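Local coordinates for lysosome-associated membrane glycoprotein 1 (Mus musculus, PDB 5GV0), which is a glycosylated lysosomal membrane protein whose luminal domains probably line the inner face of that membrane and take part in assembly of the protein, at residues 22-28 with 132-138; 118-124 with 137-143; 14-18 with 52-58; 43-49 with 61-67. All coordinates share one frame; numbering follows the deposited sequence.

Overall arrangement
The membrane-proximal luminal domain is built from strands and loops, with no helix, in two curled sheets that pack on each other, consistent with the beta-prism of LAMP domains. Contacts 1 and 2 lie about 14 Å apart (centres) in one sheet; they share Val137 and Phe138, where the chain turns a corner from strand 133-138 into strand 140-144. Contact 3, about 18 Å from contact 2 (centres), begins strand 14-30 and ties it by a disulfide to the other sheet. Contact 4, nested within the chain loop of contact 1, lies at the other end of the hairpin of strands 48-52 and 57-64, whose loop end holds contact 3, about 20 Å away (centres). Long strand 14-30 thus joins early and late parts of the sequence.

Contact 1. Residues 22-28 with 132-138; sequences ALQLNIT and MLSLNVF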
# COMPACT_ATOMS: atom_id res chain seq x y z
N ALA A 22 -5.75 4.35 -5.42
CA ALA A 22 -5.08 5.63 -5.47
C ALA A 22 -4.38 5.85 -4.13
O ALA A 22 -5.02 5.82 -3.08
CB ALA A 22 -6.09 6.75 -5.75
N LEU A 23 -3.06 6.06 -4.18
CA LEU A 23 -2.24 6.13 -2.99
C LEU A 23 -1.39 7.39 -2.94
O LEU A 23 -0.98 7.92 -3.97
CB LEU A 23 -1.31 4.92 -2.90
CG LEU A 23 -1.94 3.53 -2.96
CD1 LEU A 23 -0.83 2.50 -3.02
CD2 LEU A 23 -2.83 3.28 -1.76
N GLN A 24 -1.12 7.85 -1.72
CA GLN A 24 -0.38 9.08 -1.50
C GLN A 24 0.44 8.95 -0.23
O GLN A 24 -0.07 8.52 0.79
CB GLN A 24 -1.35 10.25 -1.41
CG GLN A 24 -0.76 11.57 -0.99
CD GLN A 24 -1.85 12.61 -0.86
OE1 GLN A 24 -2.45 12.76 0.20
NE2 GLN A 24 -2.14 13.30 -1.95
N LEU A 25 1.72 9.31 -0.31
CA LEU A 25 2.56 9.36 0.88
C LEU A 25 2.52 10.76 1.46
O LEU A 25 2.73 11.74 0.76
CB LEU A 25 4.00 8.97 0.55
CG LEU A 25 4.18 7.59 -0.07
CD1 LEU A 25 5.54 7.50 -0.72
CD2 LEU A 25 4.01 6.52 0.99
N ASN A 26 2.24 10.86 2.76
CA ASN A 26 2.27 12.14 3.45
C ASN A 26 3.45 12.11 4.41
O ASN A 26 3.44 11.35 5.39
CB ASN A 26 0.94 12.38 4.19
CG ASN A 26 0.88 13.72 4.90
OD1 ASN A 26 1.84 14.16 5.52
ND2 ASN A 26 -0.28 14.37 4.83
N ILE A 27 4.48 12.89 4.11
CA ILE A 27 5.71 12.82 4.89
C ILE A 27 6.10 14.17 5.48
O ILE A 27 6.12 15.20 4.80
CB ILE A 27 6.88 12.26 4.04
CG1 ILE A 27 8.13 12.11 4.90
CG2 ILE A 27 7.14 13.11 2.79
CD1 ILE A 27 9.11 11.10 4.37
N THR A 28 6.38 14.15 6.78
CA THR A 28 6.87 15.31 7.49
C THR A 28 8.36 15.11 7.76
O THR A 28 8.75 14.07 8.27
CB THR A 28 6.11 15.52 8.80
OG1 THR A 28 4.72 15.71 8.51
CG2 THR A 28 6.64 16.73 9.55
N MET A 132 6.02 10.46 11.48
CA MET A 132 6.33 11.37 10.38
C MET A 132 5.76 10.93 9.04
O MET A 132 5.87 11.65 8.07
CB MET A 132 7.85 11.52 10.27
CG MET A 132 8.49 12.13 11.50
SD MET A 132 7.94 13.83 11.78
CE MET A 132 7.09 13.66 13.34
N LEU A 133 5.15 9.75 8.97
CA LEU A 133 4.70 9.23 7.68
C LEU A 133 3.34 8.56 7.76
O LEU A 133 3.14 7.65 8.56
CB LEU A 133 5.70 8.23 7.12
CG LEU A 133 5.28 7.48 5.85
CD1 LEU A 133 5.25 8.42 4.64
CD2 LEU A 133 6.22 6.31 5.58
N SER A 134 2.41 8.99 6.92
CA SER A 134 1.18 8.23 6.75
C SER A 134 1.05 7.80 5.29
O SER A 134 1.53 8.48 4.37
CB SER A 134 -0.05 9.02 7.19
OG SER A 134 -0.22 10.20 6.43
N LEU A 135 0.43 6.64 5.09
CA LEU A 135 0.05 6.19 3.77
C LEU A 135 -1.42 6.49 3.59
O LEU A 135 -2.26 5.89 4.26
CB LEU A 135 0.32 4.70 3.60
CG LEU A 135 -0.18 4.07 2.30
CD1 LEU A 135 0.58 4.62 1.09
CD2 LEU A 135 -0.08 2.55 2.36
N ASN A 136 -1.72 7.44 2.71
CA ASN A 136 -3.09 7.83 2.45
C ASN A 136 -3.66 6.98 1.33
O ASN A 136 -3.23 7.05 0.18
CB ASN A 136 -3.16 9.32 2.13
CG ASN A 136 -2.70 10.16 3.30
OD1 ASN A 136 -2.60 9.67 4.43
ND2 ASN A 136 -2.42 11.43 3.05
N VAL A 137 -4.60 6.12 1.71
CA VAL A 137 -5.31 5.26 0.78
C VAL A 137 -6.56 6.02 0.39
O VAL A 137 -7.57 6.00 1.10
CB VAL A 137 -5.65 3.90 1.40
CG1 VAL A 137 -6.31 3.01 0.37
CG2 VAL A 137 -4.40 3.24 1.94
N PHE A 138 -6.47 6.72 -0.73
CA PHE A 138 -7.50 7.65 -1.13
C PHE A 138 -8.74 6.89 -1.59
O PHE A 138 -9.87 7.24 -1.25
CB PHE A 138 -6.97 8.58 -2.23
CG PHE A 138 -7.92 9.65 -2.62
CD1 PHE A 138 -8.02 10.82 -1.88
CD2 PHE A 138 -8.73 9.50 -3.74
CE1 PHE A 138 -8.91 11.81 -2.25
CE2 PHE A 138 -9.62 10.49 -4.11
CZ PHE A 138 -9.71 11.64 -3.37
O HOH W 1 3.30 13.33 7.86
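Gln24 and Asn136 meet twice, through backbone bonds in both directions and again through their amide ends. Asn136 ND2 donates to Gln24 OE1 over 3.1 Å; OE1 lies in the amide plane of Asn136, and ND2 approaches on a lone pair of that oxygen. The bond is nearly straight (171°) although the two amide planes stand 65° apart. Gln24 spans the gap because its chain runs extended, with CG anti to the backbone N (chi1 172°). On the same face the Asn26-Ser134 pair is also doubly bonded through its backbone, and Ser134 OG, 3.3 Å from Asn26 CB, donates to Asn136 OD1. Farther on, Thr28 N reaches Met132 O at 2.9 Å, and the bent Met132 chain lays SD 3.9 Å from Thr28 CB. A water there sits among Asn26 OD1, Thr28 OG1 and Met132 O.

The other face is apolar. Leu25 CD2 lies 3.9 Å from Leu135 CD1, Leu23 CD2 runs alongside Val137 at 4.0 Å from CG2, and Leu133 CD1 comes 4.2 Å from Ile27 CB. Leu25 packs on Leu69, Leu135 on Leu71, and Leu133 on Ile103 of the second sheet.

A second shell steadies the polar face: His126 bonds Asn136 OD1, Asn42 takes Gln24 NE2, and Thr38 pairs with Thr28 OG1. With OD1 and ND2 of the buried Asn136 both engaged, its amide is fixed against flipping, and a chain of side-chain bonds runs from Asn42 across to His126 on the face turned from the apolar core.

Contact 2. Residues 118-124 with 137-143; sequences SYKCNTE and VFSVQVQ
Val140 CG1 is the bump of this contact: it butts against the edge of the Tyr119 ring, in the ring plane and 3.6 Å from CE2, the two side chains crossing at about a right angle. The same methyl lies 4.1 Å from Cys121 CB, filling the notch between tyrosine and cysteine. It projects there because CG1 stands between the backbone N and the carbonyl carbon (chi1 55°). Val142 repeats the shape two residues on, its CG1 tucked 4.0 Å from Tyr119 CB. Backbone bonds both ways pair Tyr119 with Val142 and Cys121 with Val140; Cys121 SG is in a disulfide with Cys158.

On the reverse face Gln141 NE2 reaches Ser118 OG at 3.0 Å, nearly straight (168°), with the hydroxyl in the amide plane; that hydroxyl bonds more strongly to Gly153 O. A water donates to Gln141 OE1 and accepts from Lys120 NZ. Ser118 OG and this water probably fix which way round the Gln141 amide lies.

At the corner the chain bulges, Phe138 and Ser139 both facing Ala22, and the segments part. Waters wedge between them, one linking Asn122 O to Phe138 O and lying over a face of the Phe138 ring near its rim, another linking Thr123 O to Val137 O. Glu124 OE2 comes 3.8 Å from Phe138 CE1, the carboxylate oblique to the ring. Where the segments part, water rather than a direct cross-strand bond links their carbonyls.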
# COMPACT_ATOMS: atom_id res chain seq x y z
N SER A 118 -13.09 -9.23 -1.86
CA SER A 118 -12.23 -8.05 -2.00
C SER A 118 -12.61 -6.96 -1.01
O SER A 118 -13.77 -6.85 -0.58
CB SER A 118 -12.28 -7.51 -3.44
OG SER A 118 -13.60 -7.14 -3.84
N TYR A 119 -11.61 -6.18 -0.61
CA TYR A 119 -11.82 -5.00 0.23
C TYR A 119 -12.05 -3.81 -0.68
O TYR A 119 -11.31 -3.64 -1.64
CB TYR A 119 -10.61 -4.73 1.13
CG TYR A 119 -10.72 -3.46 1.95
CD1 TYR A 119 -11.39 -3.45 3.16
CD2 TYR A 119 -10.17 -2.26 1.50
CE1 TYR A 119 -11.51 -2.29 3.91
CE2 TYR A 119 -10.29 -1.10 2.24
CZ TYR A 119 -10.95 -1.12 3.44
OH TYR A 119 -11.07 0.03 4.19
N LYS A 120 -13.05 -3.00 -0.38
CA LYS A 120 -13.31 -1.79 -1.17
C LYS A 120 -13.63 -0.61 -0.27
O LYS A 120 -14.40 -0.74 0.69
CB LYS A 120 -14.44 -2.02 -2.17
CG LYS A 120 -14.65 -0.86 -3.13
CD LYS A 120 -15.72 -1.18 -4.17
CE LYS A 120 -15.95 0.01 -5.09
NZ LYS A 120 -17.10 -0.21 -6.00
N CYS A 121 -13.04 0.54 -0.57
CA CYS A 121 -13.36 1.74 0.18
C CYS A 121 -13.07 2.98 -0.65
O CYS A 121 -12.01 3.08 -1.26
CB CYS A 121 -12.57 1.78 1.49
SG CYS A 121 -13.19 3.04 2.66
N ASN A 122 -14.02 3.90 -0.69
CA ASN A 122 -13.87 5.17 -1.41
C ASN A 122 -13.71 6.34 -0.46
O ASN A 122 -13.70 7.50 -0.87
CB ASN A 122 -15.08 5.39 -2.33
CG ASN A 122 -15.13 4.42 -3.49
OD1 ASN A 122 -14.13 4.23 -4.19
ND2 ASN A 122 -16.28 3.79 -3.69
N THR A 123 -13.59 6.03 0.83
CA THR A 123 -13.35 7.03 1.86
C THR A 123 -11.86 7.04 2.19
O THR A 123 -11.30 6.00 2.53
CB THR A 123 -14.17 6.76 3.13
OG1 THR A 123 -15.56 6.79 2.82
CG2 THR A 123 -13.88 7.82 4.20
N GLU A 124 -11.24 8.20 2.05
CA GLU A 124 -9.82 8.37 2.34
C GLU A 124 -9.43 7.82 3.72
O GLU A 124 -10.03 8.20 4.72
CB GLU A 124 -9.49 9.87 2.25
CG GLU A 124 -8.03 10.25 2.21
CD GLU A 124 -7.85 11.72 1.87
OE1 GLU A 124 -6.72 12.24 1.99
OE2 GLU A 124 -8.85 12.37 1.49
N VAL A 137 -4.60 6.12 1.71
CA VAL A 137 -5.31 5.26 0.78
C VAL A 137 -6.56 6.02 0.39
O VAL A 137 -7.57 6.00 1.10
CB VAL A 137 -5.65 3.90 1.40
CG1 VAL A 137 -6.31 3.01 0.37
CG2 VAL A 137 -4.40 3.24 1.94
N PHE A 138 -6.47 6.72 -0.73
CA PHE A 138 -7.50 7.65 -1.13
C PHE A 138 -8.74 6.89 -1.59
O PHE A 138 -9.87 7.24 -1.25
CB PHE A 138 -6.97 8.58 -2.23
CG PHE A 138 -7.92 9.65 -2.62
CD1 PHE A 138 -8.02 10.82 -1.88
CD2 PHE A 138 -8.73 9.50 -3.74
CE1 PHE A 138 -8.91 11.81 -2.25
CE2 PHE A 138 -9.62 10.49 -4.11
CZ PHE A 138 -9.71 11.64 -3.37
N SER A 139 -8.51 5.84 -2.37
CA SER A 139 -9.56 4.88 -2.68
C SER A 139 -8.91 3.55 -3.00
O SER A 139 -7.74 3.50 -3.37
CB SER A 139 -10.43 5.35 -3.85
OG SER A 139 -9.71 5.30 -5.06
N VAL A 140 -9.66 2.46 -2.86
CA VAL A 140 -9.05 1.15 -3.01
C VAL A 140 -10.06 0.05 -3.25
O VAL A 140 -11.13 0.02 -2.64
CB VAL A 140 -8.20 0.80 -1.77
CG1 VAL A 140 -9.04 0.89 -0.49
CG2 VAL A 140 -7.55 -0.57 -1.89
N GLN A 141 -9.72 -0.83 -4.18
CA GLN A 141 -10.27 -2.18 -4.17
C GLN A 141 -9.06 -3.10 -4.21
O GLN A 141 -8.17 -2.91 -5.05
CB GLN A 141 -11.22 -2.43 -5.34
CG GLN A 141 -11.89 -3.80 -5.26
CD GLN A 141 -13.07 -3.94 -6.19
OE1 GLN A 141 -13.28 -3.11 -7.08
NE2 GLN A 141 -13.85 -5.01 -5.99
N VAL A 142 -8.98 -4.05 -3.28
CA VAL A 142 -7.78 -4.86 -3.18
C VAL A 142 -8.10 -6.27 -2.69
O VAL A 142 -9.03 -6.48 -1.90
CB VAL A 142 -6.71 -4.19 -2.26
CG1 VAL A 142 -7.20 -4.09 -0.82
CG2 VAL A 142 -5.38 -4.92 -2.34
N GLN A 143 -7.35 -7.24 -3.19
CA GLN A 143 -7.53 -8.63 -2.80
C GLN A 143 -6.20 -9.36 -2.83
O GLN A 143 -5.48 -9.31 -3.83
CB GLN A 143 -8.55 -9.30 -3.72
CG GLN A 143 -8.89 -10.74 -3.33
CD GLN A 143 -10.05 -11.26 -4.14
OE1 GLN A 143 -10.90 -10.49 -4.59
NE2 GLN A 143 -10.11 -12.58 -4.34
O HOH W 2 -15.80 -2.10 -8.00
O HOH W 3 -11.82 9.16 -1.78
O HOH W 4 -9.72 4.03 1.66

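Contact 3. Residues 14-18 with 52-58; sequences GTCLL and SCGINLV. With NAG (2-acetamido-2-deoxy-beta-D-glucopyranose), chain F; SO4 (sulfate ion), chain C.
Cys16 and Cys53 point at each other and are joined by a disulfide, SG to SG 2.0 Å, with a left-handed twist (chi3 -81°). The two sulfurs arrive differently: Cys16 SG stands between its backbone N and carbonyl carbon (chi1 71°), whereas Cys53 SG lies beside its backbone N, anti to the carbonyl carbon. Val58 comes in against the bridge from strand 57-64 of the other sheet, its CG1 3.9 Å from Cys16 SG and equally 3.9 Å from Leu17 CB, so one methyl closes the corner between cystine and leucine. No hydrogen bond crosses the two segments; the covalent link and these apolar touches carry the contact.

Cys16 and Leu17 form a classic beta bulge, both facing Val9, which places two successive side chains toward 52-58. Leu17 continues the apolar packing onto Phe73 of the second sheet and Val142 of its own. The bridge therefore ties the start of strand 14-30 to the hairpin of strands 48-52 and 57-64, stapling one sheet of the domain to the other.

Past Cys53 the hairpin loop folds round a sulfate, probably from the crystallisation liquor. Ile55 N gives a bond of 3.0 Å to sulfate O1, while Asn56 N and Leu57 N converge on sulfate O4, each at 2.8 Å. The Asn56 side chain closes on another corner of the ion, ND2 to sulfate O2 2.9 Å. Ile55 turns its CG2 to the glycan next to Asn13, 3.7 Å from the sugar O3.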
# COMPACT_ATOMS: atom_id res chain seq x y z
N GLY A 14 -0.41 -18.63 -9.73
CA GLY A 14 -1.24 -17.65 -10.41
C GLY A 14 -1.31 -16.33 -9.67
O GLY A 14 -0.41 -15.98 -8.91
N THR A 15 -2.39 -15.60 -9.91
CA THR A 15 -2.56 -14.27 -9.34
C THR A 15 -2.73 -14.31 -7.83
O THR A 15 -3.56 -15.05 -7.32
CB THR A 15 -3.76 -13.56 -9.98
OG1 THR A 15 -3.53 -13.43 -11.39
CG2 THR A 15 -3.95 -12.18 -9.39
N CYS A 16 -1.93 -13.52 -7.12
CA CYS A 16 -2.03 -13.47 -5.66
C CYS A 16 -2.34 -12.07 -5.16
O CYS A 16 -2.53 -11.88 -3.96
CB CYS A 16 -0.74 -13.97 -5.01
SG CYS A 16 0.68 -12.87 -5.19
N LEU A 17 -2.39 -11.09 -6.05
CA LEU A 17 -2.81 -9.75 -5.66
C LEU A 17 -3.46 -9.06 -6.83
O LEU A 17 -2.91 -9.05 -7.93
CB LEU A 17 -1.63 -8.90 -5.16
CG LEU A 17 -1.96 -7.52 -4.59
CD1 LEU A 17 -2.54 -7.60 -3.18
CD2 LEU A 17 -0.71 -6.66 -4.59
N LEU A 18 -4.66 -8.52 -6.60
CA LEU A 18 -5.30 -7.60 -7.52
C LEU A 18 -5.55 -6.32 -6.77
O LEU A 18 -5.99 -6.36 -5.62
CB LEU A 18 -6.62 -8.16 -8.04
CG LEU A 18 -6.57 -9.37 -8.96
CD1 LEU A 18 -7.98 -9.81 -9.26
CD2 LEU A 18 -5.84 -9.03 -10.24
N SER A 52 5.45 -10.05 -5.20
CA SER A 52 5.76 -11.45 -4.96
C SER A 52 4.63 -12.14 -4.22
O SER A 52 3.85 -11.51 -3.51
CB SER A 52 7.07 -11.60 -4.20
OG SER A 52 6.99 -11.02 -2.90
N CYS A 53 4.55 -13.45 -4.41
CA CYS A 53 3.47 -14.26 -3.85
C CYS A 53 3.98 -15.24 -2.81
O CYS A 53 5.14 -15.63 -2.82
CB CYS A 53 2.76 -15.03 -4.97
SG CYS A 53 2.00 -13.99 -6.24
N GLY A 54 3.08 -15.67 -1.93
CA GLY A 54 3.36 -16.69 -0.94
C GLY A 54 2.08 -17.02 -0.20
O GLY A 54 1.05 -16.40 -0.45
N ILE A 55 2.12 -18.00 0.70
CA ILE A 55 0.92 -18.31 1.48
C ILE A 55 0.88 -17.56 2.81
O ILE A 55 -0.14 -17.59 3.49
CB ILE A 55 0.79 -19.82 1.74
CG1 ILE A 55 2.04 -20.35 2.45
CG2 ILE A 55 0.55 -20.58 0.44
CD1 ILE A 55 1.98 -21.84 2.74
N ASN A 56 1.97 -16.89 3.17
CA ASN A 56 1.98 -16.06 4.39
C ASN A 56 2.21 -14.59 4.09
O ASN A 56 1.77 -13.72 4.85
CB ASN A 56 3.06 -16.54 5.37
CG ASN A 56 2.83 -17.96 5.84
OD1 ASN A 56 1.83 -18.26 6.49
ND2 ASN A 56 3.77 -18.84 5.52
N LEU A 57 2.90 -14.32 2.99
CA LEU A 57 3.30 -12.97 2.63
C LEU A 57 3.12 -12.69 1.16
O LEU A 57 3.63 -13.43 0.31
CB LEU A 57 4.76 -12.73 3.02
CG LEU A 57 5.39 -11.42 2.54
CD1 LEU A 57 4.80 -10.24 3.29
CD2 LEU A 57 6.90 -11.45 2.70
N VAL A 58 2.41 -11.60 0.85
CA VAL A 58 2.25 -11.12 -0.52
C VAL A 58 2.75 -9.69 -0.57
O VAL A 58 2.41 -8.89 0.31
CB VAL A 58 0.77 -11.20 -0.97
CG1 VAL A 58 0.53 -10.37 -2.22
CG2 VAL A 58 0.36 -12.64 -1.20
C1 NAG F . 1.43 -22.60 -4.00
C2 NAG F . 2.23 -21.85 -2.93
C3 NAG F . 3.03 -22.83 -2.07
C4 NAG F . 2.13 -23.94 -1.54
C5 NAG F . 1.40 -24.60 -2.70
C6 NAG F . 0.45 -25.69 -2.27
C7 NAG F . 2.82 -19.58 -3.66
C8 NAG F . 3.85 -18.73 -4.35
N2 NAG F . 3.12 -20.88 -3.56
O3 NAG F . 3.61 -22.13 -0.97
O4 NAG F . 2.90 -24.92 -0.85
O5 NAG F . 0.62 -23.61 -3.39
O6 NAG F . -0.76 -25.15 -1.74
O7 NAG F . 1.78 -19.11 -3.21
S SO4 C . 5.50 -17.60 2.27
O1 SO4 C . 4.89 -18.77 1.66
O2 SO4 C . 5.79 -17.89 3.67
O3 SO4 C . 6.75 -17.27 1.58
O4 SO4 C . 4.56 -16.48 2.18

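Contact 4. Residues 43-49 with 61-67; sequences ISPNDTS and KVENKNR. With NAG (2-acetamido-2-deoxy-beta-D-glucopyranose), chain E.
A salt bridge anchors the open end of the hairpin formed by strands 48-52 and 57-64, where the chain enters from a type I turn spanning Ser44 to Asp47. Arg67 NH2 donates to Asp47 OD2 over 2.6 Å; the oxygen lies in the guanidinium plane, but the donor stands far out of the carboxylate plane (69°). Arg67 NH1 adds a weak bond to the same oxygen. Ser44 N, 3.0 Å from Asp47 OD2, comes from the opposite face of the carboxylate, and Asn64 ND2 meets Asp47 OD1 at 3.3 Å, tilted well out of the carboxylate plane.

Ile43 CD1 sits over the centre of the Arg67 guanidinium, 3.4 Å from CZ, and Asn64 CG stands off the opposite face, toward its rim. Arg67 NH2 also donates to Val62 O at 3.0 Å, from above the carbonyl plane. Alongside, Thr48 and Glu63 bond both ways through their backbones, and Ile43 CG2 packs on Val62 CG2 at 3.9 Å. Asn64 OD1 also accepts from Asn66 N in an Asx turn, which helps fix the amide.

Charge is thus paired within the contact: carboxylate and carbonyl both lie at the edge of the buried guanidinium, and the donors round Asp47 would probably favour its ionised form.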
# COMPACT_ATOMS: atom_id res chain seq x y z
N ILE A 43 1.54 8.29 -5.42
CA ILE A 43 1.99 7.14 -6.18
C ILE A 43 1.48 7.34 -7.60
O ILE A 43 0.29 7.55 -7.82
CB ILE A 43 1.49 5.84 -5.60
CG1 ILE A 43 2.02 5.65 -4.17
CG2 ILE A 43 1.90 4.67 -6.49
CD1 ILE A 43 3.50 5.90 -4.03
N SER A 44 2.41 7.33 -8.54
CA SER A 44 2.11 7.68 -9.92
C SER A 44 1.79 6.45 -10.74
O SER A 44 2.34 5.38 -10.52
CB SER A 44 3.29 8.43 -10.53
OG SER A 44 3.09 8.63 -11.91
N PRO A 45 0.89 6.60 -11.72
CA PRO A 45 0.64 5.54 -12.70
C PRO A 45 1.93 5.18 -13.44
O PRO A 45 2.09 4.05 -13.92
CB PRO A 45 -0.40 6.17 -13.65
CG PRO A 45 -0.25 7.64 -13.45
CD PRO A 45 0.08 7.81 -12.00
N ASN A 46 2.85 6.14 -13.50
CA ASN A 46 4.13 5.99 -14.18
C ASN A 46 5.13 5.12 -13.44
O ASN A 46 6.13 4.69 -14.01
CB ASN A 46 4.76 7.36 -14.40
CG ASN A 46 3.89 8.26 -15.24
OD1 ASN A 46 3.14 7.79 -16.09
ND2 ASN A 46 3.99 9.57 -15.01
N ASP A 47 4.88 4.88 -12.16
CA ASP A 47 5.83 4.13 -11.34
C ASP A 47 5.98 2.70 -11.84
O ASP A 47 5.06 2.11 -12.40
CB ASP A 47 5.39 4.10 -9.88
CG ASP A 47 5.47 5.46 -9.21
OD1 ASP A 47 6.14 6.36 -9.76
OD2 ASP A 47 4.86 5.62 -8.13
N THR A 48 7.17 2.15 -11.61
CA THR A 48 7.46 0.76 -11.90
C THR A 48 6.86 -0.10 -10.81
O THR A 48 7.08 0.17 -9.63
CB THR A 48 8.97 0.52 -11.97
OG1 THR A 48 9.51 1.26 -13.08
CG2 THR A 48 9.27 -0.95 -12.15
N SER A 49 6.08 -1.11 -11.17
CA SER A 49 5.51 -1.99 -10.16
C SER A 49 5.89 -3.45 -10.36
O SER A 49 6.11 -3.93 -11.47
CB SER A 49 3.98 -1.86 -10.12
OG SER A 49 3.39 -2.29 -11.33
N LYS A 61 5.50 -3.77 -4.81
CA LYS A 61 6.46 -2.68 -4.76
C LYS A 61 6.23 -1.71 -5.91
O LYS A 61 6.16 -2.11 -7.07
CB LYS A 61 7.89 -3.21 -4.79
CG LYS A 61 8.95 -2.13 -4.61
CD LYS A 61 10.35 -2.68 -4.72
CE LYS A 61 10.70 -3.61 -3.58
NZ LYS A 61 12.15 -3.96 -3.61
N VAL A 62 6.10 -0.43 -5.57
CA VAL A 62 5.91 0.62 -6.56
C VAL A 62 7.05 1.62 -6.42
O VAL A 62 7.29 2.16 -5.33
CB VAL A 62 4.52 1.30 -6.41
CG1 VAL A 62 3.42 0.27 -6.61
CG2 VAL A 62 4.36 1.95 -5.05
N GLU A 63 7.77 1.86 -7.50
CA GLU A 63 8.99 2.64 -7.37
C GLU A 63 9.30 3.52 -8.57
O GLU A 63 8.79 3.33 -9.67
CB GLU A 63 10.17 1.70 -7.11
CG GLU A 63 10.41 0.66 -8.20
CD GLU A 63 11.42 -0.39 -7.77
OE1 GLU A 63 12.45 -0.02 -7.15
OE2 GLU A 63 11.19 -1.58 -8.05
N ASN A 64 10.15 4.51 -8.30
CA ASN A 64 10.76 5.32 -9.34
C ASN A 64 12.20 5.62 -8.92
O ASN A 64 12.72 4.98 -8.01
CB ASN A 64 9.96 6.59 -9.59
CG ASN A 64 9.75 7.42 -8.34
OD1 ASN A 64 10.67 7.64 -7.56
ND2 ASN A 64 8.52 7.89 -8.14
N LYS A 65 12.82 6.60 -9.56
CA LYS A 65 14.23 6.90 -9.33
C LYS A 65 14.53 7.34 -7.90
O LYS A 65 15.60 7.05 -7.36
CB LYS A 65 14.70 7.97 -10.31
CG LYS A 65 16.21 8.19 -10.32
CD LYS A 65 16.61 9.20 -11.39
CE LYS A 65 16.07 10.59 -11.08
NZ LYS A 65 16.65 11.15 -9.83
N ASN A 66 13.58 8.02 -7.27
CA ASN A 66 13.83 8.62 -5.96
C ASN A 66 13.09 7.97 -4.80
O ASN A 66 13.21 8.41 -3.66
CB ASN A 66 13.46 10.11 -5.99
CG ASN A 66 14.49 10.95 -6.73
OD1 ASN A 66 14.19 11.55 -7.76
ND2 ASN A 66 15.70 11.00 -6.19
N ARG A 67 12.34 6.91 -5.08
CA ARG A 67 11.43 6.38 -4.07
C ARG A 67 11.02 4.95 -4.37
O ARG A 67 10.75 4.60 -5.51
CB ARG A 67 10.18 7.27 -4.01
CG ARG A 67 9.18 6.90 -2.93
CD ARG A 67 7.76 7.08 -3.46
NE ARG A 67 7.37 5.95 -4.29
CZ ARG A 67 6.65 6.05 -5.40
NH1 ARG A 67 6.24 7.23 -5.85
NH2 ARG A 67 6.36 4.94 -6.08
C1 NAG E . 15.44 -0.25 0.53
C2 NAG E . 14.71 -1.44 -0.09
C3 NAG E . 15.29 -2.76 0.44
C4 NAG E . 16.80 -2.79 0.26
C5 NAG E . 17.42 -1.54 0.87
C6 NAG E . 18.91 -1.45 0.64
C7 NAG E . 12.36 -1.25 -0.77
C8 NAG E . 10.94 -1.16 -0.30
N2 NAG E . 13.28 -1.36 0.18
O3 NAG E . 14.70 -3.84 -0.27
O4 NAG E . 17.34 -3.94 0.89
O5 NAG E . 16.84 -0.37 0.28
O6 NAG E . 19.21 -1.18 -0.72
O7 NAG E . 12.65 -1.22 -1.96